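Peroxisomal fatty acid beta-oxidation multifunctional protein MFP2 (PDB 2WTB) carries out successive steps of peroxisomal fatty acid beta-oxidation in germinating seeds, combining enoyl-CoA hydratase and 3-hydroxyacyl-CoA dehydrogenase activities in one chain. Local coordinates at residues T329-P337 with D478-T486; P418-S428 with S441-F450. All coordinates share one frame; numbering follows the deposited sequence.

Contact 1. Residues T329-P337 with D478-T486; sequences TALILSNYP and DVGKKIKKT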
loop_
_atom_site.group_PDB
_atom_site.type_symbol
_atom_site.label_atom_id
_atom_site.label_comp_id
_atom_site.label_asym_id
_atom_site.label_seq_id
_atom_site.Cartn_x
_atom_site.Cartn_y
_atom_site.Cartn_z
ATOM N N THR A 329 13.064 -13.182 -9.865
ATOM C CA THR A 329 11.638 -13.416 -10.065
ATOM C C THR A 329 10.893 -12.106 -10.290
ATOM O O THR A 329 10.149 -11.963 -11.261
ATOM C CB THR A 329 11.011 -14.154 -8.865
ATOM O OG1 THR A 329 11.530 -15.488 -8.795
ATOM C CG2 THR A 329 9.497 -14.209 -9.006
ATOM N N ALA A 330 11.102 -11.151 -9.390
ATOM C CA ALA A 330 10.454 -9.848 -9.483
ATOM C C ALA A 330 10.786 -9.140 -10.794
ATOM O O ALA A 330 9.932 -8.480 -11.390
ATOM C CB ALA A 330 10.848 -8.979 -8.299
ATOM N N LEU A 331 12.030 -9.285 -11.241
ATOM C CA LEU A 331 12.500 -8.604 -12.443
ATOM C C LEU A 331 11.896 -9.162 -13.734
ATOM O O LEU A 331 11.332 -8.413 -14.531
ATOM C CB LEU A 331 14.031 -8.625 -12.510
ATOM C CG LEU A 331 14.772 -7.671 -11.566
ATOM C CD1 LEU A 331 16.250 -8.024 -11.482
ATOM C CD2 LEU A 331 14.590 -6.227 -12.006
ATOM N N ILE A 332 12.015 -10.470 -13.942
ATOM C CA ILE A 332 11.459 -11.097 -15.141
ATOM C C ILE A 332 9.935 -10.996 -15.182
ATOM O O ILE A 332 9.337 -10.960 -16.258
ATOM C CB ILE A 332 11.877 -12.578 -15.280
ATOM C CG1 ILE A 332 11.437 -13.380 -14.054
ATOM C CG2 ILE A 332 13.379 -12.693 -15.494
ATOM C CD1 ILE A 332 11.780 -14.851 -14.137
ATOM N N LEU A 333 9.312 -10.951 -14.008
ATOM C CA LEU A 333 7.869 -10.765 -13.922
ATOM C C LEU A 333 7.467 -9.414 -14.502
ATOM O O LEU A 333 6.292 -9.173 -14.782
ATOM C CB LEU A 333 7.388 -10.882 -12.474
ATOM C CG LEU A 333 7.250 -12.296 -11.905
ATOM C CD1 LEU A 333 6.685 -12.261 -10.487
ATOM C CD2 LEU A 333 6.381 -13.158 -12.810
ATOM N N SER A 334 8.452 -8.536 -14.677
ATOM C CA SER A 334 8.222 -7.223 -15.270
ATOM C C SER A 334 9.006 -7.076 -16.573
ATOM O O SER A 334 9.559 -6.015 -16.860
ATOM C CB SER A 334 8.616 -6.114 -14.293
ATOM O OG SER A 334 7.871 -6.201 -13.092
ATOM N N ASN A 335 9.030 -8.147 -17.361
ATOM C CA ASN A 335 9.797 -8.199 -18.608
ATOM C C ASN A 335 11.186 -7.562 -18.539
ATOM O O ASN A 335 11.520 -6.685 -19.335
ATOM C CB ASN A 335 8.993 -7.650 -19.797
ATOM C CG ASN A 335 8.282 -6.348 -19.481
ATOM O OD1 ASN A 335 7.330 -6.320 -18.700
ATOM N ND2 ASN A 335 8.730 -5.263 -20.103
ATOM N N TYR A 336 11.989 -8.013 -17.579
ATOM C CA TYR A 336 13.394 -7.633 -17.499
ATOM C C TYR A 336 14.267 -8.843 -17.806
ATOM O O TYR A 336 14.227 -9.839 -17.085
ATOM C CB TYR A 336 13.744 -7.115 -16.101
ATOM C CG TYR A 336 13.430 -5.656 -15.860
ATOM C CD1 TYR A 336 12.434 -5.279 -14.970
ATOM C CD2 TYR A 336 14.141 -4.655 -16.509
ATOM C CE1 TYR A 336 12.150 -3.947 -14.738
ATOM C CE2 TYR A 336 13.862 -3.319 -16.284
ATOM C CZ TYR A 336 12.866 -2.971 -15.398
ATOM O OH TYR A 336 12.583 -1.645 -15.170
ATOM N N PRO A 337 15.058 -8.769 -18.884
ATOM C CA PRO A 337 16.000 -9.855 -19.171
ATOM C C PRO A 337 16.998 -9.998 -18.027
ATOM O O PRO A 337 17.809 -9.100 -17.807
ATOM C CB PRO A 337 16.708 -9.375 -20.440
ATOM C CG PRO A 337 15.761 -8.404 -21.064
ATOM C CD PRO A 337 15.084 -7.721 -19.917
ATOM N N ASP A 478 13.146 4.467 -10.433
ATOM C CA ASP A 478 12.210 4.194 -11.517
ATOM C C ASP A 478 12.012 2.698 -11.726
ATOM O O ASP A 478 10.909 2.248 -12.042
ATOM C CB ASP A 478 12.696 4.834 -12.815
ATOM C CG ASP A 478 11.582 5.019 -13.820
ATOM O OD1 ASP A 478 10.587 5.692 -13.478
ATOM O OD2 ASP A 478 11.703 4.497 -14.949
ATOM N N VAL A 479 13.086 1.932 -11.563
ATOM C CA VAL A 479 13.007 0.482 -11.675
ATOM C C VAL A 479 12.087 -0.082 -10.599
ATOM O O VAL A 479 11.287 -0.981 -10.856
ATOM C CB VAL A 479 14.395 -0.174 -11.556
ATOM C CG1 VAL A 479 14.260 -1.645 -11.199
ATOM C CG2 VAL A 479 15.168 -0.004 -12.849
ATOM N N GLY A 480 12.205 0.457 -9.390
ATOM C CA GLY A 480 11.358 0.042 -8.290
ATOM C C GLY A 480 9.890 0.165 -8.642
ATOM O O GLY A 480 9.099 -0.741 -8.379
ATOM N N LYS A 481 9.526 1.292 -9.247
ATOM C CA LYS A 481 8.150 1.529 -9.657
ATOM C C LYS A 481 7.733 0.546 -10.750
ATOM O O LYS A 481 6.601 0.062 -10.763
ATOM C CB LYS A 481 7.978 2.970 -10.142
ATOM C CG LYS A 481 6.555 3.331 -10.527
ATOM C CD LYS A 481 6.425 4.812 -10.840
ATOM C CE LYS A 481 4.984 5.179 -11.160
ATOM N NZ LYS A 481 4.817 6.639 -11.404
ATOM N N LYS A 482 8.660 0.251 -11.656
ATOM C CA LYS A 482 8.394 -0.665 -12.759
ATOM C C LYS A 482 8.051 -2.071 -12.268
ATOM O O LYS A 482 7.313 -2.801 -12.928
ATOM C CB LYS A 482 9.597 -0.729 -13.703
ATOM C CG LYS A 482 9.991 0.606 -14.312
ATOM C CD LYS A 482 8.889 1.163 -15.194
ATOM C CE LYS A 482 9.353 2.413 -15.921
ATOM N NZ LYS A 482 8.300 2.951 -16.826
ATOM N N ILE A 483 8.596 -2.449 -11.116
ATOM C CA ILE A 483 8.359 -3.778 -10.560
ATOM C C ILE A 483 7.390 -3.743 -9.382
ATOM O O ILE A 483 7.541 -4.488 -8.414
ATOM C CB ILE A 483 9.671 -4.469 -10.137
ATOM C CG1 ILE A 483 10.436 -3.605 -9.133
ATOM C CG2 ILE A 483 10.532 -4.762 -11.355
ATOM C CD1 ILE A 483 11.750 -4.213 -8.688
ATOM N N LYS A 484 6.397 -2.864 -9.474
ATOM C CA LYS A 484 5.308 -2.807 -8.504
ATOM C C LYS A 484 5.791 -2.749 -7.055
ATOM O O LYS A 484 5.154 -3.300 -6.156
ATOM C CB LYS A 484 4.365 -3.994 -8.704
ATOM C CG LYS A 484 3.935 -4.198 -10.148
ATOM C CD LYS A 484 3.353 -2.923 -10.735
ATOM C CE LYS A 484 2.819 -3.157 -12.142
ATOM N NZ LYS A 484 3.873 -3.658 -13.068
ATOM N N LYS A 485 6.914 -2.077 -6.836
ATOM C CA LYS A 485 7.446 -1.888 -5.494
ATOM C C LYS A 485 7.229 -0.446 -5.052
ATOM O O LYS A 485 7.030 0.441 -5.883
ATOM C CB LYS A 485 8.941 -2.212 -5.462
ATOM C CG LYS A 485 9.275 -3.686 -5.601
ATOM C CD LYS A 485 9.368 -4.355 -4.244
ATOM C CE LYS A 485 9.882 -5.779 -4.365
ATOM N NZ LYS A 485 8.875 -6.688 -4.979
ATOM N N THR A 486 7.262 -0.219 -3.743
ATOM C CA THR A 486 7.221 1.134 -3.199
ATOM C C THR A 486 8.584 1.488 -2.620
ATOM O O THR A 486 8.965 0.988 -1.562
ATOM C CB THR A 486 6.138 1.291 -2.122
ATOM O OG1 THR A 486 4.847 1.268 -2.740
ATOM C CG2 THR A 486 6.307 2.609 -1.378
#

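Contact 2. Residues P418-S428 with S441-F450; sequences PQHCILASNTS and SQDRIVGAHF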
loop_
_atom_site.group_PDB
_atom_site.type_symbol
_atom_site.label_atom_id
_atom_site.label_comp_id
_atom_site.label_asym_id
_atom_site.label_seq_id
_atom_site.Cartn_x
_atom_site.Cartn_y
_atom_site.Cartn_z
ATOM N N PRO A 418 30.013 -2.678 -18.298
ATOM C CA PRO A 418 30.073 -1.393 -19.004
ATOM C C PRO A 418 30.246 -0.242 -18.015
ATOM O O PRO A 418 29.884 -0.383 -16.845
ATOM C CB PRO A 418 28.703 -1.302 -19.683
ATOM C CG PRO A 418 28.222 -2.713 -19.773
ATOM C CD PRO A 418 28.750 -3.391 -18.553
ATOM N N GLN A 419 30.783 0.879 -18.485
ATOM C CA GLN A 419 31.109 2.003 -17.610
ATOM C C GLN A 419 29.876 2.680 -17.014
ATOM O O GLN A 419 29.976 3.402 -16.022
ATOM C CB GLN A 419 31.956 3.033 -18.363
ATOM C CG GLN A 419 33.091 2.427 -19.173
ATOM C CD GLN A 419 33.965 1.499 -18.353
ATOM O OE1 GLN A 419 33.947 1.534 -17.122
ATOM N NE2 GLN A 419 34.742 0.663 -19.034
ATOM N N HIS A 420 28.721 2.444 -17.624
ATOM C CA HIS A 420 27.479 3.076 -17.198
ATOM C C HIS A 420 26.679 2.167 -16.273
ATOM O O HIS A 420 25.727 2.603 -15.627
ATOM C CB HIS A 420 26.628 3.419 -18.418
ATOM C CG HIS A 420 26.102 2.219 -19.141
ATOM N ND1 HIS A 420 26.848 1.520 -20.067
ATOM C CD2 HIS A 420 24.906 1.588 -19.069
ATOM C CE1 HIS A 420 26.133 0.515 -20.537
ATOM N NE2 HIS A 420 24.951 0.533 -19.948
ATOM N N CYS A 421 27.071 0.898 -16.220
ATOM C CA CYS A 421 26.322 -0.114 -15.479
ATOM C C CYS A 421 26.222 0.201 -13.989
ATOM O O CYS A 421 27.214 0.560 -13.352
ATOM C CB CYS A 421 26.958 -1.487 -15.680
ATOM S SG CYS A 421 26.042 -2.833 -14.931
ATOM N N ILE A 422 25.020 0.060 -13.439
ATOM C CA ILE A 422 24.789 0.318 -12.020
ATOM C C ILE A 422 25.299 -0.833 -11.157
ATOM O O ILE A 422 24.994 -1.997 -11.416
ATOM C CB ILE A 422 23.297 0.566 -11.728
ATOM C CG1 ILE A 422 22.836 1.858 -12.402
ATOM C CG2 ILE A 422 23.051 0.628 -10.230
ATOM C CD1 ILE A 422 21.354 2.105 -12.306
ATOM N N LEU A 423 26.085 -0.500 -10.138
ATOM C CA LEU A 423 26.668 -1.504 -9.256
ATOM C C LEU A 423 25.911 -1.581 -7.932
ATOM O O LEU A 423 26.383 -1.103 -6.900
ATOM C CB LEU A 423 28.151 -1.207 -9.013
ATOM C CG LEU A 423 29.145 -1.692 -10.076
ATOM C CD1 LEU A 423 28.535 -1.682 -11.472
ATOM C CD2 LEU A 423 30.428 -0.870 -10.039
ATOM N N ALA A 424 24.732 -2.192 -7.975
ATOM C CA ALA A 424 23.853 -2.246 -6.816
ATOM C C ALA A 424 24.085 -3.499 -5.978
ATOM O O ALA A 424 24.458 -4.550 -6.502
ATOM C CB ALA A 424 22.399 -2.160 -7.255
ATOM N N SER A 425 23.857 -3.377 -4.674
ATOM C CA SER A 425 24.008 -4.502 -3.759
ATOM C C SER A 425 22.783 -4.687 -2.874
ATOM O O SER A 425 22.174 -3.718 -2.421
ATOM C CB SER A 425 25.249 -4.327 -2.884
ATOM O OG SER A 425 25.229 -5.238 -1.801
ATOM N N ASN A 426 22.435 -5.946 -2.633
ATOM C CA ASN A 426 21.311 -6.299 -1.777
ATOM C C ASN A 426 21.773 -6.525 -0.336
ATOM O O ASN A 426 21.040 -7.069 0.491
ATOM C CB ASN A 426 20.615 -7.547 -2.330
ATOM C CG ASN A 426 19.522 -8.068 -1.416
ATOM O OD1 ASN A 426 18.574 -7.354 -1.087
ATOM N ND2 ASN A 426 19.647 -9.325 -1.005
ATOM N N THR A 427 22.997 -6.095 -0.042
ATOM C CA THR A 427 23.571 -6.257 1.289
ATOM C C THR A 427 22.637 -5.723 2.367
ATOM O O THR A 427 21.842 -4.815 2.122
ATOM C CB THR A 427 24.932 -5.548 1.408
ATOM O OG1 THR A 427 25.460 -5.735 2.729
ATOM C CG2 THR A 427 24.781 -4.060 1.128
ATOM N N SER A 428 22.743 -6.287 3.565
ATOM C CA SER A 428 21.847 -5.925 4.655
ATOM C C SER A 428 22.605 -5.525 5.915
ATOM O O SER A 428 22.098 -4.762 6.740
ATOM C CB SER A 428 20.899 -7.087 4.961
ATOM O OG SER A 428 19.909 -6.704 5.897
ATOM N N SER A 441 34.511 3.193 -8.597
ATOM C CA SER A 441 33.176 3.406 -9.137
ATOM C C SER A 441 32.180 3.755 -8.039
ATOM O O SER A 441 31.026 3.328 -8.080
ATOM C CB SER A 441 32.708 2.155 -9.882
ATOM O OG SER A 441 33.699 1.703 -10.788
ATOM N N GLN A 442 32.628 4.538 -7.061
ATOM C CA GLN A 442 31.791 4.880 -5.913
ATOM C C GLN A 442 30.499 5.584 -6.319
ATOM O O GLN A 442 29.508 5.543 -5.593
ATOM C CB GLN A 442 32.567 5.741 -4.912
ATOM C CG GLN A 442 33.678 5.003 -4.183
ATOM C CD GLN A 442 34.856 4.672 -5.081
ATOM O OE1 GLN A 442 35.140 5.385 -6.044
ATOM N NE2 GLN A 442 35.553 3.588 -4.763
ATOM N N ASP A 443 30.508 6.226 -7.481
ATOM C CA ASP A 443 29.326 6.935 -7.952
ATOM C C ASP A 443 28.286 5.970 -8.513
ATOM O O ASP A 443 27.109 6.315 -8.635
ATOM C CB ASP A 443 29.709 7.961 -9.015
ATOM C CG ASP A 443 30.226 7.317 -10.282
ATOM O OD1 ASP A 443 31.126 6.453 -10.188
ATOM O OD2 ASP A 443 29.732 7.676 -11.372
ATOM N N ARG A 444 28.725 4.762 -8.850
ATOM C CA ARG A 444 27.852 3.767 -9.465
ATOM C C ARG A 444 27.333 2.748 -8.457
ATOM O O ARG A 444 26.458 1.943 -8.776
ATOM C CB ARG A 444 28.590 3.029 -10.584
ATOM C CG ARG A 444 28.746 3.810 -11.872
ATOM C CD ARG A 444 29.188 2.893 -13.000
ATOM N NE ARG A 444 30.602 2.541 -12.909
ATOM C CZ ARG A 444 31.134 1.444 -13.439
ATOM N NH1 ARG A 444 30.365 0.577 -14.084
ATOM N NH2 ARG A 444 32.432 1.206 -13.315
ATOM N N ILE A 445 27.884 2.774 -7.248
ATOM C CA ILE A 445 27.520 1.796 -6.227
ATOM C C ILE A 445 26.365 2.283 -5.358
ATOM O O ILE A 445 26.452 3.332 -4.718
ATOM C CB ILE A 445 28.726 1.423 -5.345
ATOM C CG1 ILE A 445 29.722 0.586 -6.148
ATOM C CG2 ILE A 445 28.270 0.659 -4.114
ATOM C CD1 ILE A 445 31.059 0.412 -5.473
ATOM N N VAL A 446 25.283 1.510 -5.348
ATOM C CA VAL A 446 24.077 1.868 -4.611
ATOM C C VAL A 446 23.492 0.640 -3.918
ATOM O O VAL A 446 23.844 -0.493 -4.246
ATOM C CB VAL A 446 23.019 2.494 -5.546
ATOM C CG1 VAL A 446 22.500 1.458 -6.531
ATOM C CG2 VAL A 446 21.876 3.106 -4.744
ATOM N N GLY A 447 22.604 0.868 -2.955
ATOM C CA GLY A 447 21.984 -0.219 -2.221
ATOM C C GLY A 447 20.559 -0.500 -2.657
ATOM O O GLY A 447 19.673 0.340 -2.505
ATOM N N ALA A 448 20.339 -1.689 -3.211
ATOM C CA ALA A 448 18.999 -2.131 -3.571
ATOM C C ALA A 448 18.537 -3.187 -2.570
ATOM O O ALA A 448 18.716 -4.386 -2.782
ATOM C CB ALA A 448 18.981 -2.683 -4.988
ATOM N N HIS A 449 17.950 -2.728 -1.470
ATOM C CA HIS A 449 17.623 -3.610 -0.359
ATOM C C HIS A 449 16.201 -4.146 -0.449
ATOM O O HIS A 449 15.236 -3.386 -0.389
ATOM C CB HIS A 449 17.832 -2.885 0.971
ATOM C CG HIS A 449 17.781 -3.788 2.162
ATOM N ND1 HIS A 449 16.775 -3.725 3.102
ATOM C CD2 HIS A 449 18.608 -4.782 2.563
ATOM C CE1 HIS A 449 16.989 -4.636 4.034
ATOM N NE2 HIS A 449 18.094 -5.293 3.730
ATOM N N PHE A 450 16.084 -5.462 -0.598
ATOM C CA PHE A 450 14.783 -6.116 -0.682
ATOM C C PHE A 450 14.473 -6.872 0.603
ATOM O O PHE A 450 15.369 -7.183 1.389
ATOM C CB PHE A 450 14.739 -7.092 -1.859
ATOM C CG PHE A 450 14.773 -6.431 -3.206
ATOM C CD1 PHE A 450 15.971 -5.993 -3.750
ATOM C CD2 PHE A 450 13.609 -6.267 -3.938
ATOM C CE1 PHE A 450 16.004 -5.394 -4.995
ATOM C CE2 PHE A 450 13.637 -5.668 -5.184
ATOM C CZ PHE A 450 14.836 -5.231 -5.713
#

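Contact 1. Residues T329-P337 with D478-T486
Two helices that each end in a Schellman motif meet at those ends, the CA atoms of Ser334 and Ile483 being the nearest across the contact. In the first, Tyr336 N reaches back to Leu331 O, a weak bond, and Asn335 takes positive phi; in the second, Lys485 N bonds Gly480 O and Lys484 is the positive-phi residue. Between them sits one methyl group, Ile483 CG2, 3.5 Å from Ser334 OG and 3.8 Å from Tyr336 CE1, with Ala330 O also close and Leu331 CD2 farther off. Ile483 keeps CG1 between its backbone N and carbonyl carbon (chi1 57°), which leaves CG2 as the branch facing the other helix end. The Tyr336 side chain crosses both Ile483 and Lys482 at about a right angle. Its OH lies 3.5 Å from Lys482 CB, a methylene near the plane of the ring at its edge, and 3.8 Å from Val479 CG2. Lys482 then bends at chi2 and carries its amine away. Ser334 OG gives a weak hydrogen bond, 3.4 Å long, to Lys482 O. Helix 322-332, whose start overlaps a glycine-rich sequence consistent with a Rossmann-type nucleotide-binding turn, is thus joined to helix 470-482 chiefly by apolar contact, with little directional bonding to fix the pair.

Contact 2. Residues P418-S428 with S441-F450
Neighbouring parallel strands of the NAD-binding domain, 422-425 and 445-450, pair here within a beta-alpha-beta unit that passes through helix 432-435. Leu423 N bonds Arg444 O at 2.8 Å, and Leu423 O in turn accepts from Val446 N; Ser425 continues the alternation, its N bonding Val446 O and its O receiving Ala448 N. Val446 CG1 rests 3.7 Å from Ala424 CB and also meets Ile422 CG2, on the face packed by helix 470-482, while Leu423 and Ile445 face Phe410 of helix 403-416. With helices on both faces of a mostly parallel sheet, this is Rossmann-type architecture. Before the strands, Arg444 reaches into the turn at 418-421, where NH1 donates to Cys421 O (3.2 Å) on a lone pair in the carbonyl plane. The guanidinium is sandwiched: Gln419 O lies 3.0 Å above one face, offset toward the rim, and Leu423 CD2 lies 4.2 Å over the centre of the opposite face. A bend at chi3 (-76°) turns the group into this slot, and NH2 makes a weak bond to Ser441 OG, which also pairs with Glu414. Past the end of strand 422-425, the Asn426 side chain, extended with CG anti to its own backbone N (chi1 174°), carries OD1 to Phe450 N for a nearly straight bond (3.2 Å, 170°). Ser428 OG and His449 NE2 share a hydrogen bond of 3.2 Å at the edge of the imidazole.

Both contacts are largely buried and belong to the NAD-binding region, but they serve different layers of it. Contact 2 lies within the central sheet and relies on regular backbone bonding, with polar side chains at its two ends; contact 1 joins two helix ends by a smaller, mainly apolar interface whose one crossing bond is weak. Helix 470-482 relates to both, since it contributes to contact 1 and also packs on Ile422 and Val446 of contact 2. The two meet directly through Phe450: its CD2 is 3.8 Å from Lys485 CE, and its CE2 is 4.2 Å from Ile483 CD1. Exposed residues occur in each, Lys482 in contact 1 and Gln419 and His420 of the 418-421 turn in contact 2.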